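Local coordinates for DNA-binding protein (Sulfolobus solfataricus, PDB 3IRB), which is of unknown function but binds zinc, combines a zinc ribbon with an OB fold and may bind acyl-CoA, at residues A[53-58]-A[64-69]; A[38-43]-A[134-139]. All coordinates share one frame; numbering follows the deposited sequence.

In the fold
Contact 1 is the zinc site of the rubredoxin-like zinc ribbon, in the outer part of the molecule, about 18 Å between its centre and that of the chain. Contact 2 lies nearer the middle, its centre about 10 Å from that of the chain, and joins the end of helix 30-41 to the loop after strand 132-135 of the OB-fold part. Both are partly buried, and both reach the same mixed sheet. The centres of contact 1 and contact 2 are about 24 Å apart, and the two do not touch. Contact 1 is held by metal-sulfur bonds and a charged stack within one small domain. Contact 2 has neither a metal nor a hydrogen bond between its segments; it is packing around an aromatic ring.

Contact 1: residues A[53-58]-A[64-69]; sequences CGRIFV and CEHCFV. With ZN (zinc ion), chain C.
The guanidinium of Arg55 lies flat on the imidazole of His66, with the group centres 3.9 Å apart and the planes 27° from parallel. His66 CG sits over the middle of the guanidinium face. Seen from the imidazole, Arg55 CZ is displaced toward the rim. At the guanidinium edge, in its plane, is Cys53 SG, which accepts a hydrogen bond from Arg55 NH1 at 3.2 Å. The Phe57 ring offers its edge: CZ is 4.0 Å from Cys64 SG, a sulfur-aromatic contact, and His66 ND1 lies near the same edge.

Arg55 reaches this place with its chain extended from CG to NE. Its NE forms a salt bridge with Glu114 of strand 114-123. Replacing this arginine by alanine is likely to leave His66 without its stacking partner, Glu114 without its salt-bridge mate and Cys53 SG with one donor fewer.

Between the segments sits the zinc ion. Cys53, Cys64 and Cys67 each bind it through SG at 2.3 Å, and Cys50 completes the four-cysteine site. Cys53 comes from 53-58, Cys64 and Cys67 from 64-69, so the metal ties the two segments together. Cys53 SG stands between the backbone N and the carbonyl carbon (chi1 66°). From there it also receives the backbone N-H of Arg55 at 3.5 Å. Within 64-69, Cys67 N donates in the same way to Cys64 SG at 3.5 Å. Phe68 and Val69 both face Cys64, forming a G1 beta bulge.

The four-cysteine site, with two CxxC pairs, is that of a zinc ribbon and is consistent with a structural metal. N-H donors to the sulfurs would probably offset some negative charge of the four thiolates; Arg55 may add to this, though Glu114 already balances part of its charge.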
ATOM      1  N   CYS A  53     -17.423  -7.732 -12.793  1.00 15.72           N
ATOM      2  CA  CYS A  53     -18.086  -7.040 -11.668  1.00 15.15           C
ATOM      3  C   CYS A  53     -17.663  -5.587 -11.520  1.00 16.46           C
ATOM      4  O   CYS A  53     -18.228  -4.847 -10.693  1.00 15.89           O
ATOM      5  CB  CYS A  53     -17.805  -7.782 -10.363  1.00 17.58           C
ATOM      6  SG  CYS A  53     -16.054  -7.762  -9.848  1.00 17.79           S
ATOM      7  N   GLY A  54     -16.673  -5.160 -12.304  1.00 14.70           N
ATOM      8  CA  GLY A  54     -16.223  -3.788 -12.240  1.00 13.13           C
ATOM      9  C   GLY A  54     -15.375  -3.424 -11.018  1.00 14.69           C
ATOM     10  O   GLY A  54     -15.000  -2.287 -10.900  1.00 16.52           O
ATOM     11  N   ARG A  55     -15.115  -4.350 -10.096  1.00 14.20           N
ATOM     12  CA  ARG A  55     -14.231  -4.055  -8.954  1.00 14.68           C
ATOM     13  C   ARG A  55     -12.829  -3.684  -9.434  1.00 16.21           C
ATOM     14  O   ARG A  55     -12.286  -4.342 -10.339  1.00 16.22           O
ATOM     15  CB  ARG A  55     -14.141  -5.274  -8.047  1.00 17.58           C
ATOM     16  CG  ARG A  55     -15.424  -5.567  -7.267  1.00 19.80           C
ATOM     17  CD  ARG A  55     -15.208  -6.771  -6.368  1.00 27.68           C
ATOM     18  NE  ARG A  55     -16.345  -7.018  -5.492  1.00 32.48           N
ATOM     19  CZ  ARG A  55     -17.452  -7.664  -5.843  1.00 44.81           C
ATOM     20  NH1 ARG A  55     -17.612  -8.138  -7.078  1.00 31.82           N
ATOM     21  NH2 ARG A  55     -18.422  -7.815  -4.944  1.00 50.91           N
ATOM     22  N   ILE A  56     -12.238  -2.664  -8.795  1.00 16.58           N
ATOM     23  CA  ILE A  56     -10.876  -2.265  -9.049  1.00 15.34           C
ATOM     24  C   ILE A  56     -10.036  -2.674  -7.842  1.00 17.10           C
ATOM     25  O   ILE A  56     -10.428  -2.394  -6.736  1.00 17.76           O
ATOM     26  CB  ILE A  56     -10.780  -0.749  -9.289  1.00 18.13           C
ATOM     27  CG1 ILE A  56     -11.570  -0.347 -10.544  1.00 20.20           C
ATOM     28  CG2 ILE A  56      -9.343  -0.347  -9.478  1.00 16.17           C
ATOM     29  CD1 ILE A  56     -11.697   1.189 -10.738  1.00 21.11           C
ATOM     30  N   PHE A  57      -8.927  -3.387  -8.084  1.00 15.02           N
ATOM     31  CA  PHE A  57      -8.102  -3.940  -7.023  1.00 16.82           C
ATOM     32  C   PHE A  57      -6.767  -3.239  -7.008  1.00 17.13           C
ATOM     33  O   PHE A  57      -6.171  -3.002  -8.059  1.00 18.27           O
ATOM     34  CB  PHE A  57      -7.823  -5.431  -7.217  1.00 16.82           C
ATOM     35  CG  PHE A  57      -9.058  -6.275  -7.266  1.00 14.55           C
ATOM     36  CD1 PHE A  57      -9.612  -6.775  -6.092  1.00 22.46           C
ATOM     37  CD2 PHE A  57      -9.691  -6.524  -8.477  1.00 17.96           C
ATOM     38  CE1 PHE A  57     -10.741  -7.546  -6.103  1.00 19.43           C
ATOM     39  CE2 PHE A  57     -10.840  -7.298  -8.501  1.00 17.98           C
ATOM     40  CZ  PHE A  57     -11.371  -7.819  -7.309  1.00 18.10           C
ATOM     41  N   VAL A  58      -6.273  -2.955  -5.809  1.00 14.84           N
ATOM     42  CA  VAL A  58      -4.912  -2.458  -5.641  0.50 14.79           C
ATOM     43  C   VAL A  58      -4.259  -3.293  -4.523  1.00 16.03           C
ATOM     44  O   VAL A  58      -4.905  -3.569  -3.519  1.00 17.88           O
ATOM     45  CB  VAL A  58      -4.896  -0.944  -5.325  0.50 15.16           C
ATOM     46  CG1 VAL A  58      -5.463  -0.639  -3.913  0.50 13.88           C
ATOM     47  CG2 VAL A  58      -3.485  -0.366  -5.537  0.50 16.78           C
ATOM     48  N   CYS A  64     -10.065 -12.473 -10.407  1.00 15.99           N
ATOM     49  CA  CYS A  64     -11.111 -11.952  -9.530  1.00 16.83           C
ATOM     50  C   CYS A  64     -11.745 -13.156  -8.841  1.00 19.21           C
ATOM     51  O   CYS A  64     -12.404 -13.951  -9.489  1.00 16.79           O
ATOM     52  CB  CYS A  64     -12.187 -11.194 -10.317  1.00 16.02           C
ATOM     53  SG  CYS A  64     -13.564 -10.596  -9.227  1.00 17.56           S
ATOM     54  N   GLU A  65     -11.543 -13.298  -7.532  1.00 24.17           N
ATOM     55  CA  GLU A  65     -12.101 -14.475  -6.830  1.00 28.85           C
ATOM     56  C   GLU A  65     -13.623 -14.348  -6.572  1.00 29.76           C
ATOM     57  O   GLU A  65     -14.272 -15.359  -6.307  1.00 31.02           O
ATOM     58  CB  GLU A  65     -11.340 -14.750  -5.516  1.00 31.20           C
ATOM     59  CG  GLU A  65     -11.872 -15.916  -4.640  1.00 36.75           C
ATOM     60  CD  GLU A  65     -11.883 -17.306  -5.296  1.00 41.00           C
ATOM     61  OE1 GLU A  65     -11.417 -17.482  -6.438  1.00 50.29           O
ATOM     62  OE2 GLU A  65     -12.368 -18.253  -4.639  1.00 48.25           O
ATOM     63  N   HIS A  66     -14.169 -13.134  -6.681  1.00 28.05           N
ATOM     64  CA  HIS A  66     -15.621 -12.914  -6.613  1.00 28.32           C
ATOM     65  C   HIS A  66     -16.329 -13.502  -7.809  1.00 26.89           C
ATOM     66  O   HIS A  66     -17.350 -14.165  -7.649  1.00 25.50           O
ATOM     67  CB  HIS A  66     -15.940 -11.426  -6.510  1.00 29.02           C
ATOM     68  CG  HIS A  66     -15.427 -10.807  -5.254  1.00 37.21           C
ATOM     69  ND1 HIS A  66     -14.499  -9.790  -5.248  1.00 41.11           N
ATOM     70  CD2 HIS A  66     -15.692 -11.088  -3.954  1.00 45.52           C
ATOM     71  CE1 HIS A  66     -14.221  -9.460  -3.998  1.00 46.16           C
ATOM     72  NE2 HIS A  66     -14.935 -10.230  -3.194  1.00 48.34           N
ATOM     73  N   CYS A  67     -15.784 -13.263  -9.008  1.00 23.04           N
ATOM     74  CA  CYS A  67     -16.386 -13.733 -10.258  1.00 21.13           C
ATOM     75  C   CYS A  67     -15.801 -15.034 -10.803  1.00 23.64           C
ATOM     76  O   CYS A  67     -16.390 -15.612 -11.703  1.00 21.81           O
ATOM     77  CB  CYS A  67     -16.220 -12.674 -11.346  1.00 21.96           C
ATOM     78  SG  CYS A  67     -16.991 -11.082 -10.963  1.00 17.16           S
ATOM     79  N   PHE A  68     -14.646 -15.468 -10.285  1.00 22.89           N
ATOM     80  CA  PHE A  68     -13.909 -16.631 -10.802  1.00 23.32           C
ATOM     81  C   PHE A  68     -13.468 -16.477 -12.255  1.00 20.50           C
ATOM     82  O   PHE A  68     -13.680 -17.370 -13.064  1.00 22.21           O
ATOM     83  CB  PHE A  68     -14.713 -17.934 -10.620  1.00 23.85           C
ATOM     84  CG  PHE A  68     -15.276 -18.089  -9.251  1.00 35.31           C
ATOM     85  CD1 PHE A  68     -14.433 -18.238  -8.152  1.00 41.89           C
ATOM     86  CD2 PHE A  68     -16.649 -18.049  -9.041  1.00 46.45           C
ATOM     87  CE1 PHE A  68     -14.951 -18.358  -6.875  1.00 48.00           C
ATOM     88  CE2 PHE A  68     -17.174 -18.168  -7.762  1.00 51.63           C
ATOM     89  CZ  PHE A  68     -16.322 -18.322  -6.674  1.00 53.02           C
ATOM     90  N   VAL A  69     -12.895 -15.317 -12.580  1.00 17.68           N
ATOM     91  CA  VAL A  69     -12.460 -14.994 -13.926  1.00 19.78           C
ATOM     92  C   VAL A  69     -11.151 -14.208 -13.875  1.00 18.65           C
ATOM     93  O   VAL A  69     -10.850 -13.491 -12.889  1.00 18.65           O
ATOM     94  CB  VAL A  69     -13.493 -14.133 -14.703  1.00 21.26           C
ATOM     95  CG1 VAL A  69     -14.821 -14.865 -14.868  1.00 26.65           C
ATOM     96  CG2 VAL A  69     -13.680 -12.819 -14.034  1.00 16.04           C
TER
HETATM   97 ZN    ZN C 201     -15.174  -9.719 -10.656  1.00 13.04          ZN

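Contact 2: residues A[38-43]-A[134-139]; sequences NGLKQN and LSFQWP. With SO4 (sulfate ion), chain E.
Asn43 places its CA over the centre of the Phe136 ring, a CH-pi contact made by a backbone carbon over the ring face. CA is 3.7 Å from the ring centroid and only 6° off the ring normal. Asn43 has positive phi. It is the C-prime residue of a Schellman motif that ends the helix, with Asn43 N bonded to Leu40 O at 3.0 Å. The helix end thus presents its turning backbone to the ring.

The Asn43 amide is close to parallel with the ring, the planes 20° apart. Its OD1 comes within 3.5 Å of Phe136 CD1. The side chain gets there with CG anti to the carbonyl carbon (chi1 -60°).

Leu40 packs beside this, three residues earlier. Its CB is 3.4 Å from the carbonyl O of Phe136, and its own carbonyl O is 3.3 Å from Phe136 CB. The leucine branches divide their work. CD2 meets Phe136 CD2 at 4.1 Å, and CD1 meets the edge of the Trp138 indole at CE3, 4.2 Å away. No hydrogen bond joins the two segments.

Ser135 points away from the helix, and its OG approaches a sulfate, probably from the crystallisation liquor. The approach is very short, so the detail of this bond is doubtful. Arg141 also binds this ion.

The contact joins the C-terminal end of helix 30-41 to the loop between strands 132-135 and 141-144. Ile45 touches both Leu40 and Phe136. Trp138 packs on helix 12-28, where its NE1 is hydrogen-bonded to Met20 O.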
ATOM      1  N   ASN A  38       6.139  -2.153 -12.089  1.00 20.36           N
ATOM      2  CA  ASN A  38       6.524  -1.225 -13.145  1.00 21.72           C
ATOM      3  C   ASN A  38       5.890   0.145 -12.973  1.00 19.01           C
ATOM      4  O   ASN A  38       6.550   1.163 -13.189  1.00 18.65           O
ATOM      5  CB  ASN A  38       6.184  -1.787 -14.531  1.00 22.73           C
ATOM      6  CG  ASN A  38       7.152  -2.857 -14.963  1.00 32.20           C
ATOM      7  OD1 ASN A  38       8.225  -3.009 -14.371  1.00 36.47           O
ATOM      8  ND2 ASN A  38       6.782  -3.616 -15.998  1.00 31.75           N
ATOM      9  N   GLY A  39       4.623   0.169 -12.593  1.00 17.84           N
ATOM     10  CA  GLY A  39       3.908   1.428 -12.317  1.00 17.94           C
ATOM     11  C   GLY A  39       4.583   2.251 -11.228  1.00 18.27           C
ATOM     12  O   GLY A  39       4.731   3.466 -11.360  1.00 18.45           O
ATOM     13  N   LEU A  40       4.993   1.593 -10.149  1.00 18.04           N
ATOM     14  CA  LEU A  40       5.678   2.279  -9.040  1.00 18.58           C
ATOM     15  C   LEU A  40       6.966   2.972  -9.505  1.00 20.31           C
ATOM     16  O   LEU A  40       7.300   4.085  -9.040  1.00 17.86           O
ATOM     17  CB  LEU A  40       5.999   1.290  -7.923  1.00 19.68           C
ATOM     18  CG  LEU A  40       4.838   0.741  -7.095  1.00 19.01           C
ATOM     19  CD1 LEU A  40       5.370  -0.177  -5.995  1.00 18.98           C
ATOM     20  CD2 LEU A  40       3.903   1.815  -6.516  1.00 17.48           C
ATOM     21  N   LYS A  41       7.687   2.321 -10.424  1.00 20.26           N
ATOM     22  CA  LYS A  41       8.878   2.920 -11.032  1.00 22.37           C
ATOM     23  C   LYS A  41       8.559   4.199 -11.801  1.00 22.73           C
ATOM     24  O   LYS A  41       9.430   5.038 -11.974  1.00 21.92           O
ATOM     25  CB  LYS A  41       9.596   1.917 -11.961  1.00 23.76           C
ATOM     26  CG  LYS A  41      10.193   0.676 -11.237  1.00 27.75           C
ATOM     27  CD  LYS A  41      10.827  -0.343 -12.225  1.00 32.98           C
ATOM     28  N   GLN A  42       7.318   4.365 -12.243  1.00 22.07           N
ATOM     29  CA  GLN A  42       6.917   5.597 -12.921  1.00 23.07           C
ATOM     30  C   GLN A  42       6.117   6.562 -12.024  1.00 20.95           C
ATOM     31  O   GLN A  42       5.423   7.438 -12.528  1.00 20.88           O
ATOM     32  CB  GLN A  42       6.066   5.233 -14.140  1.00 23.83           C
ATOM     33  CG  GLN A  42       6.762   4.313 -15.143  1.00 31.79           C
ATOM     34  CD  GLN A  42       5.806   3.829 -16.221  1.00 42.81           C
ATOM     35  OE1 GLN A  42       5.534   2.631 -16.339  1.00 53.82           O
ATOM     36  NE2 GLN A  42       5.267   4.764 -16.992  1.00 50.78           N
ATOM     37  N   ASN A  43       6.197   6.387 -10.705  1.00 22.74           N
ATOM     38  CA  ASN A  43       5.381   7.139  -9.739  1.00 21.72           C
ATOM     39  C   ASN A  43       3.871   7.024  -9.985  1.00 21.52           C
ATOM     40  O   ASN A  43       3.146   8.002  -9.886  1.00 21.21           O
ATOM     41  CB  ASN A  43       5.817   8.610  -9.692  1.00 23.73           C
ATOM     42  CG  ASN A  43       7.266   8.775  -9.276  1.00 24.96           C
ATOM     43  OD1 ASN A  43       7.918   7.828  -8.834  1.00 30.42           O
ATOM     44  ND2 ASN A  43       7.775   9.978  -9.421  1.00 43.22           N
ATOM     45  N   LEU A 134       5.168  10.008  -0.653  1.00 21.61           N
ATOM     46  CA  LEU A 134       6.504  10.594  -0.757  1.00 20.35           C
ATOM     47  C   LEU A 134       7.460   9.686  -1.528  1.00 21.57           C
ATOM     48  O   LEU A 134       8.350  10.167  -2.219  1.00 23.07           O
ATOM     49  CB  LEU A 134       7.071  10.854   0.642  1.00 21.24           C
ATOM     50  CG  LEU A 134       6.316  11.885   1.501  1.00 21.64           C
ATOM     51  CD1 LEU A 134       7.082  12.177   2.775  1.00 23.94           C
ATOM     52  CD2 LEU A 134       6.117  13.167   0.688  1.00 18.96           C
ATOM     53  N   SER A 135       7.295   8.374  -1.387  1.00 18.29           N
ATOM     54  CA  SER A 135       8.189   7.397  -2.052  1.00 19.68           C
ATOM     55  C   SER A 135       7.399   6.222  -2.585  1.00 19.20           C
ATOM     56  O   SER A 135       6.586   5.638  -1.857  1.00 19.17           O
ATOM     57  CB  SER A 135       9.259   6.880  -1.077  1.00 19.40           C
ATOM     58  OG  SER A 135      10.044   5.831  -1.646  1.00 20.44           O
ATOM     59  N   PHE A 136       7.673   5.877  -3.842  1.00 18.61           N
ATOM     60  CA  PHE A 136       7.038   4.757  -4.521  1.00 21.00           C
ATOM     61  C   PHE A 136       7.918   3.488  -4.507  1.00 22.85           C
ATOM     62  O   PHE A 136       7.583   2.496  -5.134  1.00 24.32           O
ATOM     63  CB  PHE A 136       6.725   5.177  -5.971  1.00 20.00           C
ATOM     64  CG  PHE A 136       5.680   6.252  -6.065  1.00 16.80           C
ATOM     65  CD1 PHE A 136       6.028   7.588  -5.913  1.00 21.95           C
ATOM     66  CD2 PHE A 136       4.357   5.934  -6.306  1.00 20.84           C
ATOM     67  CE1 PHE A 136       5.066   8.594  -5.990  1.00 25.97           C
ATOM     68  CE2 PHE A 136       3.372   6.925  -6.369  1.00 18.42           C
ATOM     69  CZ  PHE A 136       3.743   8.267  -6.227  1.00 25.29           C
ATOM     70  N   GLN A 137       9.062   3.521  -3.828  1.00 20.48           N
ATOM     71  CA  GLN A 137       9.802   2.284  -3.581  1.00 22.20           C
ATOM     72  C   GLN A 137       9.033   1.513  -2.522  1.00 22.09           C
ATOM     73  O   GLN A 137       8.431   2.107  -1.641  1.00 22.52           O
ATOM     74  CB  GLN A 137      11.203   2.597  -3.104  1.00 23.75           C
ATOM     75  CG  GLN A 137      12.079   1.388  -2.839  1.00 36.64           C
ATOM     76  CD  GLN A 137      13.484   1.774  -2.348  1.00 50.58           C
ATOM     77  OE1 GLN A 137      13.982   2.876  -2.616  1.00 50.10           O
ATOM     78  NE2 GLN A 137      14.118   0.859  -1.617  1.00 51.75           N
ATOM     79  N   TRP A 138       9.021   0.193  -2.614  1.00 22.38           N
ATOM     80  CA  TRP A 138       8.283  -0.627  -1.662  1.00 22.94           C
ATOM     81  C   TRP A 138       9.115  -0.895  -0.410  1.00 23.55           C
ATOM     82  O   TRP A 138      10.310  -1.167  -0.518  1.00 26.41           O
ATOM     83  CB  TRP A 138       7.917  -1.952  -2.323  1.00 22.77           C
ATOM     84  CG  TRP A 138       7.045  -2.778  -1.520  1.00 18.20           C
ATOM     85  CD1 TRP A 138       7.407  -3.631  -0.531  1.00 24.51           C
ATOM     86  CD2 TRP A 138       5.639  -2.836  -1.609  1.00 21.40           C
ATOM     87  NE1 TRP A 138       6.308  -4.219  -0.006  1.00 21.92           N
ATOM     88  CE2 TRP A 138       5.200  -3.737  -0.642  1.00 20.28           C
ATOM     89  CE3 TRP A 138       4.690  -2.165  -2.389  1.00 27.04           C
ATOM     90  CZ2 TRP A 138       3.850  -4.021  -0.448  1.00 23.18           C
ATOM     91  CZ3 TRP A 138       3.377  -2.449  -2.212  1.00 20.83           C
ATOM     92  CH2 TRP A 138       2.955  -3.353  -1.230  1.00 23.92           C
ATOM     93  N   PRO A 139       8.505  -0.820   0.788  1.00 24.27           N
ATOM     94  CA  PRO A 139       7.164  -0.404   1.116  1.00 23.57           C
ATOM     95  C   PRO A 139       7.047   1.091   0.966  1.00 20.30           C
ATOM     96  O   PRO A 139       7.989   1.815   1.271  1.00 20.69           O
ATOM     97  CB  PRO A 139       7.015  -0.760   2.610  1.00 23.93           C
ATOM     98  CG  PRO A 139       8.171  -1.430   2.992  1.00 25.34           C
ATOM     99  CD  PRO A 139       9.231  -1.278   1.987  1.00 25.50           C
TER
HETATM  100  S   SO4 E 205      13.062   6.708  -0.535  1.00 42.36           S
HETATM  101  O1  SO4 E 205      12.881   8.142  -0.472  1.00 45.15           O
HETATM  102  O2  SO4 E 205      14.478   6.361  -0.511  1.00 45.49           O
HETATM  103  O3  SO4 E 205      12.515   6.209  -1.796  1.00 45.80           O
HETATM  104  O4  SO4 E 205      12.374   6.038   0.582  1.00 40.18           O